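Local coordinates for protein putative mandelate racemase (PDB 2O56) that is of unconfirmed function but belongs to the enolase superfamily, binds a magnesium ion and may act as a hydro-lyase on an unidentified substrate, at residues S8-D13 and K31-E36; L200-M205 and I238-I243; P283-G288 and D311-Y316; A334-T339 and Y373-L378. All blocks are in the same frame, centred on the assembly; numbering follows the deposited sequence.

Contact 1 of 4, residues S8-D13 and K31-E36; sequences SVDIID and KINTDE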
# COMPACT_ATOMS: atom_id res chain seq x y z
N SER A 8 -26.14 -19.82 -40.62
CA SER A 8 -26.10 -20.99 -39.76
C SER A 8 -24.70 -21.18 -39.17
O SER A 8 -23.72 -20.61 -39.68
CB SER A 8 -26.48 -22.25 -40.56
OG SER A 8 -25.43 -22.60 -41.45
N VAL A 9 -24.61 -21.97 -38.10
CA VAL A 9 -23.34 -22.30 -37.49
C VAL A 9 -23.31 -23.80 -37.26
O VAL A 9 -24.25 -24.34 -36.69
CB VAL A 9 -23.12 -21.57 -36.11
CG1 VAL A 9 -21.75 -21.95 -35.53
CG2 VAL A 9 -23.23 -20.07 -36.26
N ASP A 10 -22.26 -24.46 -37.71
CA ASP A 10 -22.06 -25.87 -37.45
C ASP A 10 -21.06 -26.00 -36.34
O ASP A 10 -20.00 -25.36 -36.38
CB ASP A 10 -21.55 -26.58 -38.70
CG ASP A 10 -22.43 -26.33 -39.92
OD1 ASP A 10 -23.59 -26.78 -39.90
OD2 ASP A 10 -21.97 -25.66 -40.87
N ILE A 11 -21.39 -26.80 -35.35
CA ILE A 11 -20.47 -27.09 -34.26
C ILE A 11 -20.00 -28.54 -34.41
O ILE A 11 -20.79 -29.48 -34.26
CB ILE A 11 -21.11 -26.79 -32.88
CG1 ILE A 11 -21.57 -25.33 -32.83
CG2 ILE A 11 -20.09 -27.03 -31.77
CD1 ILE A 11 -23.00 -25.08 -33.24
N ILE A 12 -18.72 -28.70 -34.74
CA ILE A 12 -18.18 -29.96 -35.26
C ILE A 12 -17.30 -30.69 -34.24
O ILE A 12 -16.28 -30.17 -33.78
CB ILE A 12 -17.41 -29.71 -36.59
CG1 ILE A 12 -18.33 -29.08 -37.63
CG2 ILE A 12 -16.80 -31.01 -37.14
CD1 ILE A 12 -17.65 -28.32 -38.74
N ASP A 13 -17.69 -31.91 -33.90
CA ASP A 13 -16.91 -32.76 -33.02
C ASP A 13 -15.96 -33.59 -33.90
O ASP A 13 -16.32 -34.65 -34.39
CB ASP A 13 -17.86 -33.67 -32.23
CG ASP A 13 -17.19 -34.38 -31.07
OD1 ASP A 13 -16.02 -34.09 -30.75
OD2 ASP A 13 -17.86 -35.24 -30.46
N LYS A 31 -17.90 -23.62 -37.42
CA LYS A 31 -17.91 -23.23 -38.81
C LYS A 31 -19.11 -22.32 -39.00
O LYS A 31 -20.24 -22.75 -38.82
CB LYS A 31 -18.05 -24.46 -39.72
CG LYS A 31 -17.97 -24.15 -41.21
CD LYS A 31 -18.03 -25.45 -42.02
CE LYS A 31 -18.37 -25.19 -43.48
NZ LYS A 31 -19.82 -25.04 -43.65
N ILE A 32 -18.85 -21.08 -39.35
CA ILE A 32 -19.88 -20.07 -39.36
C ILE A 32 -20.20 -19.81 -40.83
O ILE A 32 -19.28 -19.61 -41.65
CB ILE A 32 -19.39 -18.79 -38.69
CG1 ILE A 32 -19.13 -19.03 -37.20
CG2 ILE A 32 -20.41 -17.67 -38.83
CD1 ILE A 32 -18.94 -17.77 -36.39
N ASN A 33 -21.48 -19.83 -41.17
CA ASN A 33 -21.88 -19.80 -42.58
C ASN A 33 -22.66 -18.55 -42.89
O ASN A 33 -23.47 -18.11 -42.07
CB ASN A 33 -22.70 -21.06 -42.95
CG ASN A 33 -21.96 -22.34 -42.63
OD1 ASN A 33 -20.86 -22.56 -43.13
ND2 ASN A 33 -22.55 -23.18 -41.78
N THR A 34 -22.41 -17.95 -44.05
CA THR A 34 -23.01 -16.67 -44.37
C THR A 34 -23.91 -16.74 -45.59
O THR A 34 -23.81 -17.67 -46.39
CB THR A 34 -21.96 -15.56 -44.58
OG1 THR A 34 -21.12 -15.90 -45.68
CG2 THR A 34 -21.09 -15.35 -43.33
N ASP A 35 -24.77 -15.75 -45.76
CA ASP A 35 -25.61 -15.67 -46.95
C ASP A 35 -24.83 -15.49 -48.27
O ASP A 35 -25.38 -15.68 -49.35
CB ASP A 35 -26.69 -14.60 -46.80
CG ASP A 35 -26.12 -13.21 -46.53
OD1 ASP A 35 -24.89 -13.04 -46.47
OD2 ASP A 35 -26.94 -12.27 -46.39
N GLU A 36 -23.55 -15.14 -48.17
CA GLU A 36 -22.75 -14.90 -49.35
C GLU A 36 -21.86 -16.07 -49.66
O GLU A 36 -21.05 -16.02 -50.58
CB GLU A 36 -21.93 -13.63 -49.22
CG GLU A 36 -22.78 -12.37 -49.29
CD GLU A 36 -21.94 -11.11 -49.31
OE1 GLU A 36 -20.73 -11.21 -49.62
OE2 GLU A 36 -22.49 -10.03 -49.02
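Ser8 and Asn33 are a hydrogen-bonded pair of two antiparallel strands. Asn33 N donates to Ser8 O at 2.8 Å, while the return bond from Ser8 N to Asn33 O is weak. Their side chains meet on the same face of the sheet. Asn33 ND2 gives one N-H to Ser8 OG at 3.0 Å, with OG tilted 15° out of the amide plane. Val9 points to the other face, where it pairs with Ile32 at a non-hydrogen-bonded position. CG1 of Val9 and CG1 of Ile32 are 4.3 Å apart, and Val9 CA makes a CA-H...O contact with Lys31 O.

Asp10 returns to the face of Ser8 and Asn33. Its backbone exchanges two hydrogen bonds with Lys31, each 2.9 Å between N of one residue and O of the other. Asp10 OD2 takes the second N-H of Asn33 ND2 at 2.7 Å. OD2 lies in the amide plane of Asn33, but the nitrogen sits above the carboxylate plane. Lys31 runs alongside Asp10 and turns at its last torsion (chi4 -82°), which brings NZ to 3.6 Å from Asp10 OD2, a long salt bridge. The same NZ donates to Asn33 OD1, so the amide is fixed at both ends. Asp10 OD1 bonds to Thr397. Farther on, Ile12 CD1 rests against Lys31 CB.

These strands are the middle pair of the four-stranded antiparallel sheet in the N-terminal capping domain of the enolase superfamily. Strands 39-44 and 395-398 flank them. Helices 52-66 and 93-114 pack on the face of Val9 and Ile32.

Contact 2 of 4, residues L200-M205 and I238-I243; sequences LGYDRM and IEELGI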
# COMPACT_ATOMS: atom_id res chain seq x y z
N LEU A 200 14.54 -36.21 -8.38
CA LEU A 200 14.30 -36.86 -9.66
C LEU A 200 14.09 -35.85 -10.80
O LEU A 200 14.78 -35.91 -11.82
CB LEU A 200 13.10 -37.80 -9.55
CG LEU A 200 12.74 -38.64 -10.78
CD1 LEU A 200 13.93 -39.49 -11.25
CD2 LEU A 200 11.54 -39.52 -10.46
N GLY A 201 13.13 -34.95 -10.61
CA GLY A 201 12.92 -33.81 -11.50
C GLY A 201 14.18 -33.01 -11.78
O GLY A 201 14.47 -32.72 -12.94
N TYR A 202 14.93 -32.67 -10.74
CA TYR A 202 16.19 -31.94 -10.92
C TYR A 202 17.23 -32.72 -11.74
O TYR A 202 17.92 -32.13 -12.58
CB TYR A 202 16.83 -31.58 -9.57
CG TYR A 202 18.20 -30.99 -9.75
CD1 TYR A 202 18.36 -29.65 -10.09
CD2 TYR A 202 19.35 -31.78 -9.64
CE1 TYR A 202 19.61 -29.10 -10.29
CE2 TYR A 202 20.60 -31.25 -9.85
CZ TYR A 202 20.73 -29.91 -10.17
OH TYR A 202 21.98 -29.37 -10.37
N ASP A 203 17.36 -34.02 -11.46
CA ASP A 203 18.35 -34.87 -12.14
C ASP A 203 18.01 -35.04 -13.62
O ASP A 203 18.89 -34.98 -14.47
CB ASP A 203 18.43 -36.25 -11.49
CG ASP A 203 19.11 -36.23 -10.14
OD1 ASP A 203 19.86 -35.27 -9.83
OD2 ASP A 203 18.87 -37.18 -9.38
N ARG A 204 16.73 -35.23 -13.93
CA ARG A 204 16.28 -35.23 -15.32
C ARG A 204 16.62 -33.90 -16.01
O ARG A 204 17.17 -33.87 -17.11
CB ARG A 204 14.78 -35.51 -15.43
CG ARG A 204 14.37 -36.93 -15.09
CD ARG A 204 12.95 -36.95 -14.61
NE ARG A 204 12.38 -38.30 -14.56
CZ ARG A 204 11.17 -38.58 -14.09
NH1 ARG A 204 10.39 -37.62 -13.61
NH2 ARG A 204 10.73 -39.83 -14.10
N MET A 205 16.33 -32.80 -15.33
CA MET A 205 16.53 -31.48 -15.91
C MET A 205 18.03 -31.17 -16.10
O MET A 205 18.42 -30.57 -17.11
CB MET A 205 15.84 -30.41 -15.06
CG MET A 205 15.76 -29.05 -15.72
SD MET A 205 14.32 -28.89 -16.76
CE MET A 205 13.01 -28.92 -15.53
N ILE A 238 16.31 -25.63 -9.51
CA ILE A 238 16.65 -25.58 -10.94
C ILE A 238 17.18 -24.22 -11.42
O ILE A 238 17.65 -24.10 -12.56
CB ILE A 238 15.48 -26.10 -11.84
CG1 ILE A 238 14.23 -25.21 -11.73
CG2 ILE A 238 15.15 -27.54 -11.51
CD1 ILE A 238 13.24 -25.43 -12.84
N GLU A 239 17.14 -23.21 -10.55
CA GLU A 239 17.73 -21.89 -10.84
C GLU A 239 19.09 -21.91 -11.56
O GLU A 239 19.30 -21.18 -12.52
CB GLU A 239 17.88 -21.07 -9.56
CG GLU A 239 16.73 -20.17 -9.29
CD GLU A 239 16.79 -19.59 -7.90
OE1 GLU A 239 17.86 -19.66 -7.25
OE2 GLU A 239 15.75 -19.06 -7.46
N GLU A 240 20.00 -22.74 -11.07
CA GLU A 240 21.37 -22.78 -11.58
C GLU A 240 21.47 -23.42 -12.97
O GLU A 240 22.52 -23.34 -13.62
CB GLU A 240 22.26 -23.57 -10.60
CG GLU A 240 22.02 -25.10 -10.70
CD GLU A 240 22.41 -25.88 -9.46
OE1 GLU A 240 22.38 -25.31 -8.34
OE2 GLU A 240 22.74 -27.07 -9.61
N LEU A 241 20.41 -24.07 -13.43
CA LEU A 241 20.44 -24.73 -14.73
C LEU A 241 20.21 -23.78 -15.93
O LEU A 241 20.27 -24.21 -17.08
CB LEU A 241 19.47 -25.92 -14.77
CG LEU A 241 19.65 -27.00 -13.69
CD1 LEU A 241 18.60 -28.09 -13.85
CD2 LEU A 241 21.04 -27.61 -13.75
N GLY A 242 19.96 -22.50 -15.65
CA GLY A 242 19.78 -21.50 -16.71
C GLY A 242 18.44 -21.69 -17.41
O GLY A 242 18.39 -21.83 -18.63
N ILE A 243 17.36 -21.68 -16.64
CA ILE A 243 15.99 -21.91 -17.15
C ILE A 243 15.40 -20.68 -17.88
O ILE A 243 15.44 -19.56 -17.36
CB ILE A 243 15.08 -22.43 -15.98
CG1 ILE A 243 15.70 -23.69 -15.38
CG2 ILE A 243 13.63 -22.73 -16.44
CD1 ILE A 243 15.72 -24.89 -16.37
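The methyl CD1 of Leu241 is the main bump here. It fits into the hollow between Tyr202 and Met205, which lie one helical turn apart on helix 195-212. CD1 lies 3.5 Å from Met205 CG and 3.8 Å from Tyr202 CE1, approaching the ring obliquely. Tyr202 CG stands anti to the backbone N (chi1 173°), and the ring reaches across toward the other segment. Ile238 lies alongside the ring, directed the other way, and puts CG2 at the ring edge, 4.1 Å from CD1 of Tyr202.

The helix belongs to the beta/alpha barrel of the enolase superfamily. Segment 238-243 leads from the end of helix 228-238 toward strand 246-247. The contact joins helix 195-212 to the end of helix 228-238 and the loop that follows it, on the outside of the barrel. Met205 and Ile243 both touch Ala220 of strand 217-221. Their side chains are about 8 Å from those of the magnesium ligands Glu221 and Glu247 respectively.

Deeper in, Met205 is bent at chi2 and chi3. Its CE comes to 4.4 Å from Ile238 CD1, and its CG lies 4.2 Å from Ile243 CD1. On the exposed side the phenol is tied down by a polar bond. Tyr202 OH donates to Glu240 OE2 at 2.5 Å, on the anti side of the carboxylate and 30° out of its plane. The ring and carboxylate planes are perpendicular.

Contact 3 of 4, residues P283-G288 and D311-Y316; sequences PFLENG and DMAHVY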
# COMPACT_ATOMS: atom_id res chain seq x y z
N PRO A 283 -4.67 -8.66 -13.10
CA PRO A 283 -3.97 -8.74 -11.79
C PRO A 283 -2.54 -9.24 -11.87
O PRO A 283 -1.70 -8.84 -11.05
CB PRO A 283 -4.78 -9.77 -11.02
CG PRO A 283 -5.45 -10.58 -12.08
CD PRO A 283 -5.80 -9.60 -13.13
N PHE A 284 -2.25 -10.10 -12.83
CA PHE A 284 -0.87 -10.57 -13.07
C PHE A 284 0.03 -9.49 -13.67
O PHE A 284 1.27 -9.51 -13.52
CB PHE A 284 -0.91 -11.80 -13.97
CG PHE A 284 -1.64 -12.93 -13.37
CD1 PHE A 284 -1.01 -13.76 -12.44
CD2 PHE A 284 -2.99 -13.13 -13.65
CE1 PHE A 284 -1.70 -14.81 -11.82
CE2 PHE A 284 -3.69 -14.17 -13.03
CZ PHE A 284 -3.04 -15.02 -12.12
N LEU A 285 -0.58 -8.56 -14.38
CA LEU A 285 0.17 -7.44 -14.94
C LEU A 285 0.45 -6.43 -13.84
O LEU A 285 1.56 -5.94 -13.70
CB LEU A 285 -0.58 -6.78 -16.10
CG LEU A 285 -0.88 -7.68 -17.30
CD1 LEU A 285 -1.73 -6.90 -18.28
CD2 LEU A 285 0.38 -8.10 -17.96
N GLU A 286 -0.58 -6.16 -13.04
CA GLU A 286 -0.45 -5.21 -11.93
C GLU A 286 0.45 -5.69 -10.81
O GLU A 286 1.12 -4.89 -10.19
CB GLU A 286 -1.84 -4.81 -11.41
CG GLU A 286 -2.57 -3.91 -12.41
CD GLU A 286 -3.92 -3.43 -11.90
OE1 GLU A 286 -4.18 -3.50 -10.68
OE2 GLU A 286 -4.72 -2.97 -12.74
N ASN A 287 0.48 -7.00 -10.56
CA ASN A 287 1.28 -7.52 -9.47
C ASN A 287 2.71 -7.91 -9.88
O ASN A 287 3.52 -8.27 -9.04
CB ASN A 287 0.54 -8.61 -8.65
CG ASN A 287 0.56 -10.02 -9.29
OD1 ASN A 287 1.13 -10.25 -10.34
ND2 ASN A 287 -0.08 -10.97 -8.62
N GLY A 288 3.00 -7.83 -11.17
CA GLY A 288 4.37 -8.04 -11.68
C GLY A 288 4.87 -9.47 -11.60
O GLY A 288 6.08 -9.72 -11.68
N ASP A 311 -1.37 -6.54 -26.45
CA ASP A 311 -1.14 -5.08 -26.48
C ASP A 311 -1.05 -4.45 -25.09
O ASP A 311 -0.21 -3.59 -24.84
CB ASP A 311 -2.29 -4.38 -27.23
CG ASP A 311 -2.39 -4.81 -28.68
OD1 ASP A 311 -1.38 -5.35 -29.21
OD2 ASP A 311 -3.47 -4.62 -29.27
N MET A 312 -1.96 -4.88 -24.22
CA MET A 312 -1.94 -4.45 -22.81
C MET A 312 -0.69 -4.96 -22.09
O MET A 312 -0.06 -4.25 -21.32
CB MET A 312 -3.16 -5.01 -22.11
CG MET A 312 -3.36 -4.42 -20.72
SD MET A 312 -4.98 -4.82 -20.04
CE MET A 312 -4.86 -6.61 -19.93
N ALA A 313 -0.33 -6.20 -22.36
CA ALA A 313 0.85 -6.77 -21.71
C ALA A 313 2.17 -6.06 -22.07
O ALA A 313 3.12 -6.07 -21.29
CB ALA A 313 0.92 -8.21 -22.00
N HIS A 314 2.22 -5.46 -23.26
CA HIS A 314 3.40 -4.75 -23.76
C HIS A 314 3.75 -3.54 -22.89
O HIS A 314 4.93 -3.24 -22.68
CB HIS A 314 3.18 -4.36 -25.24
CG HIS A 314 4.42 -3.89 -25.96
ND1 HIS A 314 5.62 -4.58 -25.93
CD2 HIS A 314 4.62 -2.83 -26.78
CE1 HIS A 314 6.50 -3.95 -26.69
NE2 HIS A 314 5.92 -2.88 -27.21
N VAL A 315 2.73 -2.89 -22.32
CA VAL A 315 2.93 -1.81 -21.33
C VAL A 315 3.78 -2.22 -20.11
O VAL A 315 4.43 -1.39 -19.47
CB VAL A 315 1.57 -1.25 -20.88
CG1 VAL A 315 1.72 -0.02 -19.97
CG2 VAL A 315 0.75 -0.93 -22.12
N TYR A 316 3.75 -3.51 -19.79
CA TYR A 316 4.37 -4.04 -18.58
C TYR A 316 5.53 -4.93 -18.99
O TYR A 316 5.99 -5.76 -18.21
CB TYR A 316 3.36 -4.88 -17.77
CG TYR A 316 2.15 -4.06 -17.32
CD1 TYR A 316 2.16 -3.41 -16.10
CD2 TYR A 316 1.03 -3.93 -18.14
CE1 TYR A 316 1.07 -2.65 -15.70
CE2 TYR A 316 -0.08 -3.17 -17.74
CZ TYR A 316 -0.05 -2.54 -16.52
OH TYR A 316 -1.12 -1.80 -16.09
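Leu285 and Tyr316 carry most of this contact, and Leu285 alone buries about half of the shared surface. Its CB lies over one face of the Tyr316 ring, 3.9 Å from the centroid and 13° off the ring normal. This is a CH-pi contact, shifted a little toward the rim on the side of CD2 and CE2. Leu285 O lies 3.5 Å from Tyr316 CD1, past the rim of the ring. The opposite face is partly covered by Val315 CG1 of the neighbouring residue.

The two methyls of Leu285 pass beyond the ring and divide between two partners. CD1 meets Met312, with CE at 3.6 Å and CG at 3.8 Å. The methionine bends only at its last torsion (chi3 63°), which places CE against that methyl. CD2 rests on Ala313, 4.0 Å from its CA and 4.1 Å from its CB. Leucine thus enters a shallow groove made by one turn of the opposite helix and the ring that follows it.

The polar ends of Tyr316 and Glu286 face another copy of the protein. Tyr316 OH bonds to Glu286 OE2 of the second subunit, and Glu286 OE2 here bonds to Tyr316 OH of that subunit, a reciprocal pair. Val315 O bonds to Asn254 of a third subunit. Within the barrel, the contact joins the C-terminal ends of two successive outer helices, 277-286 and 302-314, with strand 292-293 between them in the chain. Phe284, on helix 277-286, packs against helix 255-264.

Contact 4 of 4, residues A334-T339 and Y373-L378; sequences ALHMET and YEVPEL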
# COMPACT_ATOMS: atom_id res chain seq x y z
N ALA A 334 -2.42 -19.04 -34.17
CA ALA A 334 -1.20 -18.74 -33.43
C ALA A 334 -0.10 -18.08 -34.28
O ALA A 334 0.46 -17.06 -33.89
CB ALA A 334 -0.68 -19.98 -32.74
N LEU A 335 0.19 -18.66 -35.44
CA LEU A 335 1.20 -18.11 -36.35
C LEU A 335 0.92 -16.69 -36.83
O LEU A 335 1.84 -15.88 -36.93
CB LEU A 335 1.45 -19.04 -37.54
CG LEU A 335 1.96 -20.43 -37.15
CD1 LEU A 335 2.08 -21.30 -38.39
CD2 LEU A 335 3.29 -20.35 -36.39
N HIS A 336 -0.35 -16.40 -37.15
CA HIS A 336 -0.78 -15.07 -37.50
C HIS A 336 -0.61 -14.03 -36.39
O HIS A 336 -0.12 -12.92 -36.62
CB HIS A 336 -2.25 -15.10 -37.95
CG HIS A 336 -2.47 -15.74 -39.29
ND1 HIS A 336 -2.14 -15.11 -40.48
CD2 HIS A 336 -2.97 -16.95 -39.64
CE1 HIS A 336 -2.42 -15.91 -41.49
NE2 HIS A 336 -2.93 -17.03 -41.01
N MET A 337 -1.01 -14.39 -35.18
CA MET A 337 -0.88 -13.47 -34.05
C MET A 337 0.59 -13.23 -33.80
O MET A 337 1.03 -12.09 -33.66
CB MET A 337 -1.53 -14.08 -32.80
CG MET A 337 -1.65 -13.11 -31.57
SD MET A 337 -2.84 -11.79 -31.79
CE MET A 337 -4.39 -12.68 -31.74
N GLU A 338 1.36 -14.30 -33.76
CA GLU A 338 2.77 -14.21 -33.42
C GLU A 338 3.59 -13.47 -34.49
O GLU A 338 4.69 -13.00 -34.22
CB GLU A 338 3.33 -15.61 -33.16
CG GLU A 338 2.71 -16.26 -31.92
CD GLU A 338 3.05 -17.73 -31.77
OE1 GLU A 338 3.16 -18.43 -32.79
OE2 GLU A 338 3.18 -18.19 -30.61
N THR A 339 3.03 -13.37 -35.70
CA THR A 339 3.68 -12.66 -36.80
C THR A 339 3.51 -11.17 -36.65
O THR A 339 4.45 -10.41 -36.92
CB THR A 339 3.11 -13.11 -38.18
OG1 THR A 339 3.41 -14.49 -38.37
CG2 THR A 339 3.72 -12.34 -39.33
N TYR A 373 8.74 -21.70 -38.07
CA TYR A 373 7.51 -21.71 -38.88
C TYR A 373 7.46 -20.46 -39.74
O TYR A 373 8.04 -19.43 -39.38
CB TYR A 373 6.31 -21.60 -37.97
CG TYR A 373 5.63 -22.87 -37.55
CD1 TYR A 373 5.69 -23.29 -36.23
CD2 TYR A 373 4.89 -23.62 -38.47
CE1 TYR A 373 5.03 -24.44 -35.81
CE2 TYR A 373 4.23 -24.78 -38.06
CZ TYR A 373 4.30 -25.18 -36.72
OH TYR A 373 3.66 -26.32 -36.27
N GLU A 374 6.74 -20.55 -40.86
CA GLU A 374 6.32 -19.35 -41.57
C GLU A 374 4.81 -19.25 -41.56
O GLU A 374 4.11 -20.26 -41.46
CB GLU A 374 6.86 -19.31 -43.01
CG GLU A 374 8.40 -19.27 -43.09
CD GLU A 374 8.90 -19.27 -44.53
OE1 GLU A 374 8.46 -20.15 -45.31
OE2 GLU A 374 9.72 -18.40 -44.88
N VAL A 375 4.32 -18.02 -41.64
CA VAL A 375 2.90 -17.72 -41.54
C VAL A 375 2.13 -18.12 -42.84
O VAL A 375 2.68 -17.98 -43.94
CB VAL A 375 2.74 -16.21 -41.19
CG1 VAL A 375 3.06 -15.30 -42.38
CG2 VAL A 375 1.40 -15.90 -40.56
N PRO A 376 0.88 -18.63 -42.71
CA PRO A 376 0.03 -18.82 -43.89
C PRO A 376 -0.22 -17.53 -44.65
O PRO A 376 -0.23 -16.44 -44.07
CB PRO A 376 -1.28 -19.35 -43.29
CG PRO A 376 -0.88 -19.97 -41.99
CD PRO A 376 0.21 -19.08 -41.48
N GLU A 377 -0.44 -17.66 -45.96
CA GLU A 377 -0.58 -16.48 -46.82
C GLU A 377 -1.95 -16.37 -47.49
O GLU A 377 -2.26 -15.33 -48.09
CB GLU A 377 0.55 -16.42 -47.85
CG GLU A 377 1.96 -16.25 -47.24
CD GLU A 377 2.22 -14.85 -46.65
OE1 GLU A 377 1.37 -13.95 -46.84
OE2 GLU A 377 3.28 -14.67 -46.00
N LEU A 378 -2.75 -17.43 -47.41
CA LEU A 378 -4.08 -17.46 -48.03
C LEU A 378 -5.01 -16.49 -47.29
O LEU A 378 -4.70 -16.11 -46.16
CB LEU A 378 -4.65 -18.87 -47.96
CG LEU A 378 -3.84 -19.96 -48.68
CD1 LEU A 378 -4.33 -21.34 -48.29
CD2 LEU A 378 -3.95 -19.77 -50.19
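Leu335 and Tyr373 cross at about a right angle. Both leucine methyls lie on the same side of the ring plane, CD2 by CB and CG, CD1 by CD2 of the tyrosine. CD2 of Leu335 lies 3.6 Å from Tyr373 CB, and CD1 of Leu335 lies 3.6 Å from Tyr373 CD2. The leucine CD2 comes at the ring obliquely. Leu335 CB also touches Pro376 CD at 4.1 Å.

His336 is the flat group of the contact. Val375 stands across it at about a right angle and puts CG2 over one face, 4.0 Å from the ring centroid and 27° off the normal. With CG2 anti to the backbone N, that methyl is the one directed at the imidazole. Pro376 crosses the imidazole obliquely. Its CD makes an off-centre CH-pi contact, and its CB is 3.6 Å from His336 NE2. Pro376 O is buried without a partner in the model. Thr339 closes the far side of Val375, with OG1 3.3 Å from Val375 CG2. That hydroxyl donates to Leu335 O, one turn back in its own helix, at 2.5 Å.

Helix 328-340, a barrel helix, is covered by the extended chain after strand 372-373, which pairs with strand 130-135. Strand 130-135 also packs on Leu335 and Thr339. Both imidazole nitrogens have partners outside the two segments: ND1 with Tyr119 N and NE2 with Ile381 O. The contact itself is apolar and CH-pi in character, holding by shape. Those outside bonds probably fix the turn of the imidazole, consistent with an acceptor ND1 and a protonated NE2.

Contact 1 differs by domain: it lies in the N-terminal capping sheet, about 47 Å between centres from contact 2. The other three belong to the C-terminal barrel part. Contacts 3 and 4 are buried; contacts 1 and 2 are partly buried. Contact 1 is bound by backbone bonds and a polar cluster on one face. Contact 2 is apolar with a single tyrosine-carboxylate bond at its exposed side. Contacts 3 and 4 have no hydrogen bond between their segments and rely on apolar and CH-pi contacts. Contact 3 alone is touched by other subunits. It joins the ends of two successive helices, contact 2 a helix to the loop after the next one, and contact 4 a helix to extended chain.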